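Local coordinates for sensor protein (Bacteroides thetaiotaomicron, PDB 2X7X) that binds beta-D-fructose through this periplasmic domain of a hybrid two-component sensor, and probably passes the signal on as a histidine kinase, at residues Asn229-Val234 with Thr279-Met284; His21-Glu26 with Asp250-Leu255; Asn119-Ser124 with Gln148-Ala153. All blocks are in the same frame, centred on the assembly; numbering follows the deposited sequence.

Contact 1 of 3, residues Asn229-Val234 with Thr279-Met284. With PO4 (phosphate ion), chain H.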
loop_
_atom_site.group_PDB
_atom_site.type_symbol
_atom_site.label_atom_id
_atom_site.label_comp_id
_atom_site.label_asym_id
_atom_site.label_seq_id
_atom_site.Cartn_x
_atom_site.Cartn_y
_atom_site.Cartn_z
ATOM N N ASN A 229 15.101 -4.333 -2.978
ATOM C CA ASN A 229 14.820 -2.894 -3.047
ATOM C C ASN A 229 14.619 -2.181 -1.697
ATOM O O ASN A 229 14.795 -2.779 -0.620
ATOM C CB ASN A 229 13.645 -2.647 -3.998
ATOM C CG ASN A 229 13.949 -3.085 -5.438
ATOM O OD1 ASN A 229 15.062 -2.915 -5.941
ATOM N ND2 ASN A 229 12.956 -3.649 -6.097
ATOM N N GLY A 230 14.250 -0.901 -1.764
ATOM C CA GLY A 230 14.172 -0.029 -0.584
ATOM C C GLY A 230 13.214 -0.443 0.509
ATOM O O GLY A 230 13.580 -0.501 1.684
ATOM N N LEU A 231 11.976 -0.723 0.120
ATOM C CA LEU A 231 10.950 -1.175 1.062
ATOM C C LEU A 231 11.475 -2.335 1.906
ATOM O O LEU A 231 11.413 -2.302 3.139
ATOM C CB LEU A 231 9.686 -1.573 0.307
ATOM C CG LEU A 231 8.467 -2.015 1.120
ATOM C CD1 LEU A 231 8.076 -0.992 2.207
ATOM C CD2 LEU A 231 7.287 -2.293 0.186
ATOM N N GLU A 232 12.021 -3.335 1.223
ATOM C CA GLU A 232 12.588 -4.524 1.856
ATOM C C GLU A 232 13.729 -4.180 2.816
ATOM O O GLU A 232 13.844 -4.775 3.889
ATOM C CB GLU A 232 13.028 -5.534 0.777
ATOM C CG GLU A 232 13.888 -6.699 1.266
ATOM C CD GLU A 232 13.898 -7.894 0.291
ATOM O OE1 GLU A 232 14.995 -8.303 -0.175
ATOM O OE2 GLU A 232 12.797 -8.423 -0.000
ATOM N N LEU A 233 14.555 -3.207 2.430
ATOM C CA LEU A 233 15.642 -2.716 3.284
ATOM C C LEU A 233 15.166 -2.022 4.571
ATOM O O LEU A 233 15.872 -2.034 5.593
ATOM C CB LEU A 233 16.571 -1.794 2.497
ATOM C CG LEU A 233 17.412 -2.431 1.388
ATOM C CD1 LEU A 233 18.238 -1.356 0.660
ATOM C CD2 LEU A 233 18.306 -3.572 1.899
ATOM N N VAL A 234 13.983 -1.414 4.519
ATOM C CA VAL A 234 13.391 -0.819 5.703
ATOM C C VAL A 234 12.841 -1.918 6.586
ATOM O O VAL A 234 13.080 -1.933 7.807
ATOM C CB VAL A 234 12.262 0.159 5.358
ATOM C CG1 VAL A 234 11.638 0.695 6.616
ATOM C CG2 VAL A 234 12.789 1.286 4.528
ATOM N N THR A 279 7.516 2.683 10.961
ATOM C CA THR A 279 6.121 2.886 11.341
ATOM C C THR A 279 5.116 2.552 10.217
ATOM O O THR A 279 3.976 2.189 10.509
ATOM C CB THR A 279 5.866 4.331 11.912
ATOM O OG1 THR A 279 5.566 5.239 10.844
ATOM C CG2 THR A 279 7.106 4.870 12.675
ATOM N N ASN A 280 5.529 2.649 8.951
ATOM C CA ASN A 280 4.603 2.410 7.840
ATOM C C ASN A 280 5.028 1.401 6.775
ATOM O O ASN A 280 4.371 1.275 5.739
ATOM C CB ASN A 280 4.217 3.736 7.155
ATOM C CG ASN A 280 5.374 4.384 6.377
ATOM O OD1 ASN A 280 6.389 3.755 6.043
ATOM N ND2 ASN A 280 5.205 5.656 6.087
ATOM N N ALA A 281 6.125 0.696 7.004
ATOM C CA ALA A 281 6.647 -0.202 5.965
ATOM C C ALA A 281 5.748 -1.423 5.759
ATOM O O ALA A 281 5.509 -1.849 4.618
ATOM C CB ALA A 281 8.088 -0.615 6.275
ATOM N N HIS A 282 5.231 -1.954 6.869
ATOM C CA HIS A 282 4.358 -3.124 6.845
ATOM C C HIS A 282 3.072 -2.926 6.019
ATOM O O HIS A 282 2.791 -3.740 5.131
ATOM C CB HIS A 282 4.052 -3.597 8.271
ATOM C CG HIS A 282 3.361 -4.923 8.345
ATOM N ND1 HIS A 282 2.489 -5.248 9.363
ATOM C CD2 HIS A 282 3.406 -6.003 7.528
ATOM C CE1 HIS A 282 2.029 -6.472 9.175
ATOM N NE2 HIS A 282 2.566 -6.952 8.065
ATOM N N VAL A 283 2.300 -1.869 6.288
ATOM C CA VAL A 283 1.078 -1.662 5.505
ATOM C C VAL A 283 1.395 -1.397 4.047
ATOM O O VAL A 283 0.643 -1.803 3.178
ATOM C CB VAL A 283 0.111 -0.560 6.043
ATOM C CG1 VAL A 283 -0.243 -0.803 7.500
ATOM C CG2 VAL A 283 0.668 0.835 5.827
ATOM N N MET A 284 2.521 -0.740 3.782
ATOM C CA MET A 284 2.933 -0.501 2.411
ATOM C C MET A 284 3.219 -1.811 1.706
ATOM O O MET A 284 2.857 -1.967 0.551
ATOM C CB MET A 284 4.135 0.450 2.302
ATOM C CG MET A 284 4.268 1.013 0.889
ATOM S SD MET A 284 5.711 2.020 0.507
ATOM C CE MET A 284 5.690 2.020 -1.282
HETATM P P PO4 H . 1.564 -4.064 12.816
HETATM O O1 PO4 H . 0.229 -3.682 13.415
HETATM O O2 PO4 H . 2.643 -4.008 13.872
HETATM O O3 PO4 H . 1.481 -5.472 12.277
HETATM O O4 PO4 H . 1.934 -3.138 11.682
#
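L231 and V234, one turn apart on their helix, close on A281 and M284, which are likewise one turn apart on theirs. The backbones are nearest at L231 and A281, whose CA atoms are 6.6 Å apart. The methyl of A281 takes both V234 and L231. V234 touches it with the branch that lies anti to its own backbone N (chi1 177°): V234 CG1 comes to 3.8 Å from A281 CB. L231 uses the tip of one branch, CD1, which reaches A281 CB at 4.1 Å. L231 CD1 is also 3.6 Å from A281 O, a van der Waals approach to the carbonyl oxygen. L231 CD1 further touches the extended side chain of M284, 4.2 Å from M284 SD, so one leucine methyl is shared between alanine and thioether.

No hydrogen bond passes between the two segments; the polar groups find their partners elsewhere. H282 leaves its helix away from the leucine and valine and meets a phosphate, probably from the crystallisation liquor, at the edge of its ring. H282 ND1 points almost straight at O4 of the phosphate (3.2 Å, 171°), while its bond to O3 is weak and bent, at 123°. The same phosphate also bonds V275 N of the second subunit. The amide of N280 is turned back onto its own chain, OD1 to D277 N and ND2 to V275 O.

This contact therefore packs the short helix 230-235 against the first turn of the long C-terminal helix 281-304. L231 and M284 both rest on V276 of strand 275-277, while V234 reaches T242 and M284 reaches I244 of strand 241-244. The second subunit lies along the start of helix 281-304, where its Q287 packs on M284.

Contact 2 of 3, residues His21-Glu26 with Asp250-Leu255; sequences HKMNDE and DKVLQL
M23 reaches V252 because its side chain is fully extended: CG stands anti to the backbone N (chi1 179°) and the chain remains straight out to CE. V252 meets it with CG2, the branch beside its own backbone N, and the two side chains cross at about a right angle. The contact is tip to tip, with M23 CE 4.0 Å from V252 CG2.

One turn along from M23, E26 brings its backbone close to the start of the other segment. E26 O lies 3.8 Å from D250 N, too loose to count as a hydrogen bond, and E26 CB is 4.0 Å from that same nitrogen. The E26 carboxylate is directed elsewhere: OE2 is hydrogen-bonded to T247 OG1 and G249 N, and OE1 forms a salt bridge with K22 NZ at 3.5 Å. These partners may partly offset the nearby like charge of D250, whose OD2 is 5.2 Å from E26 OE2; D250 OD1 makes a long, weak ion pair with K297 of the second subunit.

M23 and V252 both pack on V93 of strand 90-93. Helices side by side over a parallel sheet are characteristic of a periplasmic binding protein lobe; fructose-binding R20 and D94 lie close to M23.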
loop_
_atom_site.group_PDB
_atom_site.type_symbol
_atom_site.label_atom_id
_atom_site.label_comp_id
_atom_site.label_asym_id
_atom_site.label_seq_id
_atom_site.Cartn_x
_atom_site.Cartn_y
_atom_site.Cartn_z
ATOM N N HIS A 21 13.249 -0.332 -14.836
ATOM C CA HIS A 21 12.472 -1.516 -15.185
ATOM C C HIS A 21 11.001 -1.338 -14.829
ATOM O O HIS A 21 10.123 -1.557 -15.664
ATOM C CB HIS A 21 13.038 -2.767 -14.521
ATOM C CG HIS A 21 12.535 -4.038 -15.127
ATOM N ND1 HIS A 21 13.048 -4.557 -16.301
ATOM C CD2 HIS A 21 11.549 -4.886 -14.739
ATOM C CE1 HIS A 21 12.406 -5.674 -16.603
ATOM N NE2 HIS A 21 11.493 -5.897 -15.672
ATOM N N LYS A 22 10.746 -0.900 -13.601
ATOM C CA LYS A 22 9.386 -0.660 -13.145
ATOM C C LYS A 22 8.641 0.407 -13.972
ATOM O O LYS A 22 7.456 0.241 -14.279
ATOM C CB LYS A 22 9.368 -0.285 -11.665
ATOM C CG LYS A 22 7.991 -0.421 -11.045
ATOM C CD LYS A 22 7.883 0.301 -9.738
ATOM C CE LYS A 22 6.433 0.421 -9.331
ATOM N NZ LYS A 22 6.164 1.756 -8.733
ATOM N N MET A 23 9.324 1.499 -14.309
ATOM C CA MET A 23 8.717 2.562 -15.109
ATOM C C MET A 23 8.418 2.085 -16.541
ATOM O O MET A 23 7.303 2.271 -17.041
ATOM C CB MET A 23 9.618 3.798 -15.130
ATOM C CG MET A 23 9.101 4.957 -15.959
ATOM S SD MET A 23 10.372 6.215 -16.177
ATOM C CE MET A 23 9.508 7.385 -17.192
ATOM N N ASN A 24 9.414 1.478 -17.184
ATOM C CA ASN A 24 9.247 0.908 -18.514
ATOM C C ASN A 24 8.000 0.026 -18.618
ATOM O O ASN A 24 7.081 0.333 -19.385
ATOM C CB ASN A 24 10.497 0.123 -18.903
ATOM C CG ASN A 24 11.725 1.012 -19.050
ATOM O OD1 ASN A 24 11.619 2.238 -19.134
ATOM N ND2 ASN A 24 12.898 0.393 -19.089
ATOM N N ASP A 25 7.970 -1.041 -17.817
ATOM C CA ASP A 25 6.837 -1.961 -17.752
ATOM C C ASP A 25 5.524 -1.241 -17.540
ATOM O O ASP A 25 4.502 -1.691 -18.039
ATOM C CB ASP A 25 7.009 -2.985 -16.629
ATOM C CG ASP A 25 8.144 -3.963 -16.881
ATOM O OD1 ASP A 25 8.415 -4.762 -15.963
ATOM O OD2 ASP A 25 8.773 -3.941 -17.967
ATOM N N GLU A 26 5.541 -0.139 -16.795
ATOM C CA GLU A 26 4.323 0.652 -16.564
ATOM C C GLU A 26 3.875 1.386 -17.827
ATOM O O GLU A 26 2.689 1.633 -18.016
ATOM C CB GLU A 26 4.516 1.659 -15.419
ATOM C CG GLU A 26 4.180 1.146 -14.024
ATOM C CD GLU A 26 4.698 2.041 -12.894
ATOM O OE1 GLU A 26 4.329 1.791 -11.732
ATOM O OE2 GLU A 26 5.470 2.993 -13.142
ATOM N N ASP A 250 2.389 4.905 -16.184
ATOM C CA ASP A 250 1.073 5.136 -16.772
ATOM C C ASP A 250 0.745 6.617 -17.025
ATOM O O ASP A 250 0.184 6.962 -18.070
ATOM C CB ASP A 250 -0.025 4.492 -15.915
ATOM C CG ASP A 250 -0.139 5.113 -14.538
ATOM O OD1 ASP A 250 -1.288 5.368 -14.101
ATOM O OD2 ASP A 250 0.920 5.340 -13.901
ATOM N N LYS A 251 1.089 7.484 -16.072
ATOM C CA LYS A 251 0.816 8.914 -16.211
ATOM C C LYS A 251 1.728 9.550 -17.258
ATOM O O LYS A 251 1.402 10.602 -17.810
ATOM C CB LYS A 251 0.933 9.639 -14.867
ATOM C CG LYS A 251 -0.283 9.481 -13.935
ATOM C CD LYS A 251 -0.179 10.448 -12.749
ATOM C CE LYS A 251 -1.065 10.033 -11.571
ATOM N NZ LYS A 251 -2.490 10.371 -11.813
ATOM N N VAL A 252 2.865 8.906 -17.519
ATOM C CA VAL A 252 3.798 9.346 -18.552
ATOM C C VAL A 252 3.180 9.106 -19.916
ATOM O O VAL A 252 3.174 10.003 -20.752
ATOM C CB VAL A 252 5.164 8.621 -18.452
ATOM C CG1 VAL A 252 6.007 8.849 -19.698
ATOM C CG2 VAL A 252 5.918 9.085 -17.233
ATOM N N LEU A 253 2.649 7.907 -20.135
ATOM C CA LEU A 253 2.003 7.597 -21.401
ATOM C C LEU A 253 0.723 8.400 -21.650
ATOM O O LEU A 253 0.478 8.826 -22.779
ATOM C CB LEU A 253 1.726 6.108 -21.547
ATOM C CG LEU A 253 1.475 5.732 -23.018
ATOM C CD1 LEU A 253 2.734 5.921 -23.873
ATOM C CD2 LEU A 253 0.970 4.324 -23.143
ATOM N N GLN A 254 -0.082 8.604 -20.609
ATOM C CA GLN A 254 -1.288 9.412 -20.735
ATOM C C GLN A 254 -0.959 10.807 -21.225
ATOM O O GLN A 254 -1.736 11.417 -21.962
ATOM C CB GLN A 254 -2.039 9.497 -19.412
ATOM C CG GLN A 254 -3.301 8.656 -19.362
ATOM C CD GLN A 254 -3.324 7.733 -18.157
ATOM O OE1 GLN A 254 -3.055 6.536 -18.285
ATOM N NE2 GLN A 254 -3.616 8.286 -16.977
ATOM N N LEU A 255 0.199 11.303 -20.809
ATOM C CA LEU A 255 0.681 12.604 -21.230
ATOM C C LEU A 255 1.043 12.549 -22.711
ATOM O O LEU A 255 0.614 13.405 -23.482
ATOM C CB LEU A 255 1.888 13.015 -20.381
ATOM C CG LEU A 255 2.543 14.387 -20.541
ATOM C CD1 LEU A 255 1.561 15.531 -20.287
ATOM C CD2 LEU A 255 3.739 14.480 -19.596
#

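Contact 3 of 3, residues Asn119-Ser124 with Gln148-Ala153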
loop_
_atom_site.group_PDB
_atom_site.type_symbol
_atom_site.label_atom_id
_atom_site.label_comp_id
_atom_site.label_asym_id
_atom_site.label_seq_id
_atom_site.Cartn_x
_atom_site.Cartn_y
_atom_site.Cartn_z
ATOM N N ASN A 119 15.145 17.237 7.016
ATOM C CA ASN A 119 14.272 17.400 8.175
ATOM C C ASN A 119 14.139 16.099 8.965
ATOM O O ASN A 119 14.164 16.119 10.188
ATOM C CB ASN A 119 12.887 17.970 7.816
ATOM C CG ASN A 119 12.908 19.490 7.515
ATOM O OD1 ASN A 119 13.785 20.235 7.965
ATOM N ND2 ASN A 119 11.938 19.934 6.721
ATOM N N TYR A 120 14.013 14.979 8.264
ATOM C CA TYR A 120 13.865 13.702 8.917
ATOM C C TYR A 120 15.113 13.335 9.743
ATOM O O TYR A 120 14.991 12.867 10.874
ATOM C CB TYR A 120 13.517 12.609 7.903
ATOM C CG TYR A 120 13.473 11.242 8.529
ATOM C CD1 TYR A 120 12.273 10.692 8.962
ATOM C CD2 TYR A 120 14.654 10.512 8.721
ATOM C CE1 TYR A 120 12.249 9.434 9.564
ATOM C CE2 TYR A 120 14.639 9.272 9.314
ATOM C CZ TYR A 120 13.440 8.734 9.734
ATOM O OH TYR A 120 13.443 7.492 10.330
ATOM N N ILE A 121 16.299 13.557 9.187
ATOM C CA ILE A 121 17.528 13.312 9.907
ATOM C C ILE A 121 17.691 14.246 11.124
ATOM O O ILE A 121 18.092 13.802 12.215
ATOM C CB ILE A 121 18.750 13.409 8.974
ATOM C CG1 ILE A 121 18.679 12.336 7.870
ATOM C CG2 ILE A 121 20.044 13.268 9.771
ATOM C CD1 ILE A 121 19.712 12.481 6.753
ATOM N N ALA A 122 17.389 15.533 10.942
ATOM C CA ALA A 122 17.542 16.522 12.018
ATOM C C ALA A 122 16.643 16.187 13.194
ATOM O O ALA A 122 17.036 16.346 14.351
ATOM C CB ALA A 122 17.265 17.940 11.511
ATOM N N SER A 123 15.446 15.708 12.888
ATOM C CA SER A 123 14.483 15.300 13.892
ATOM C C SER A 123 14.952 14.025 14.610
ATOM O O SER A 123 14.861 13.919 15.829
ATOM C CB SER A 123 13.103 15.130 13.231
ATOM O OG SER A 123 12.230 14.309 13.984
ATOM N N SER A 124 15.492 13.075 13.848
ATOM C CA SER A 124 15.927 11.802 14.389
ATOM C C SER A 124 17.186 11.919 15.249
ATOM O O SER A 124 17.346 11.177 16.225
ATOM C CB SER A 124 16.137 10.800 13.257
ATOM O OG SER A 124 16.676 9.589 13.753
ATOM N N GLN A 148 20.797 20.317 -2.706
ATOM C CA GLN A 148 20.423 21.700 -2.391
ATOM C C GLN A 148 19.339 21.745 -1.310
ATOM O O GLN A 148 19.430 22.527 -0.353
ATOM C CB GLN A 148 19.929 22.429 -3.640
ATOM C CG GLN A 148 20.995 22.845 -4.618
ATOM C CD GLN A 148 20.449 23.070 -6.049
ATOM O OE1 GLN A 148 21.207 23.018 -7.021
ATOM N NE2 GLN A 148 19.133 23.312 -6.177
ATOM N N GLY A 149 18.323 20.896 -1.480
ATOM C CA GLY A 149 17.158 20.861 -0.606
ATOM C C GLY A 149 17.571 20.394 0.761
ATOM O O GLY A 149 17.090 20.891 1.772
ATOM N N PHE A 150 18.494 19.448 0.784
ATOM C CA PHE A 150 19.016 18.925 2.026
ATOM C C PHE A 150 19.842 19.969 2.768
ATOM O O PHE A 150 19.771 20.046 3.995
ATOM C CB PHE A 150 19.854 17.688 1.728
ATOM C CG PHE A 150 20.779 17.297 2.826
ATOM C CD1 PHE A 150 20.293 16.696 3.974
ATOM C CD2 PHE A 150 22.139 17.516 2.700
ATOM C CE1 PHE A 150 21.148 16.317 4.980
ATOM C CE2 PHE A 150 23.008 17.153 3.712
ATOM C CZ PHE A 150 22.516 16.551 4.853
ATOM N N MET A 151 20.636 20.746 2.028
ATOM C CA MET A 151 21.400 21.842 2.629
ATOM C C MET A 151 20.473 22.939 3.150
ATOM O O MET A 151 20.735 23.535 4.205
ATOM C CB MET A 151 22.425 22.437 1.659
ATOM C CG MET A 151 23.601 21.503 1.321
ATOM S SD MET A 151 24.424 20.716 2.736
ATOM C CE MET A 151 25.726 21.884 3.118
ATOM N N ALA A 152 19.376 23.183 2.437
ATOM C CA ALA A 152 18.440 24.223 2.856
ATOM C C ALA A 152 17.831 23.875 4.217
ATOM O O ALA A 152 17.756 24.722 5.109
ATOM C CB ALA A 152 17.351 24.446 1.802
ATOM N N ALA A 153 17.418 22.619 4.358
ATOM C CA ALA A 153 16.804 22.116 5.574
ATOM C C ALA A 153 17.753 22.173 6.753
ATOM O O ALA A 153 17.394 22.690 7.804
ATOM C CB ALA A 153 16.302 20.684 5.373
HETATM O O HOH W 1 14.691 22.917 8.455
#
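N119 meets A153 where segments 119-124 and 148-153 are nearest, the CA atoms of N119 and A153 being 6.0 Å apart. From CB, the asparagine side chain turns with CG beside the backbone N (chi1 -76°), which swings the amide toward the alanine. N119 CG is then 4.2 Å from A153 CB, and at the tip N119 OD1 comes to 3.6 Å from the same methyl. OD1 finds its polar partner in a water that donates to it at 2.9 Å. That water also donates to the backbone oxygen A153 O, at 2.8 Å, and so bridges an asparagine tip on one helix and a main-chain carbonyl on the other.

On the deeper flank of the pair, I121 CD1 approaches F150 CE1 obliquely at 4.5 Å, a loose apolar touch. Both of these side chains also pack on I131 of strand 128-135, and the F150 ring meets that of Y193 with the planes at about 50°.

With no direct hydrogen bond between them, these two segments are joined by apolar packing next to the sheet and by a single water at the more exposed border, where both oxygens act as acceptors and the water supplies both protons.

How the contacts relate
None of the three contacts shares a helix with another. Contact 2 belongs to the lobe built on the parallel sheet, whereas contacts 1 and 3 lie on the mixed-sheet lobe, contact 1 beside strands 241-244 and 275-277, contact 3 beside 128-135. Contacts 2 and 3 are on opposite sides of the chain's centre. Touching residues are buried in contacts 1 and 2; in contact 3 N119 is partly exposed and the others buried. The second subunit is within reach of five residues of contact 1, one of contact 2 and none of contact 3. The chemistry differs accordingly in part: mainly apolar touches, with no hydrogen bond across, in contact 1; apolar tips beside paired charges in contact 2; and in contact 3 a water bridge at the more exposed side beside a loose apolar touch near the sheet.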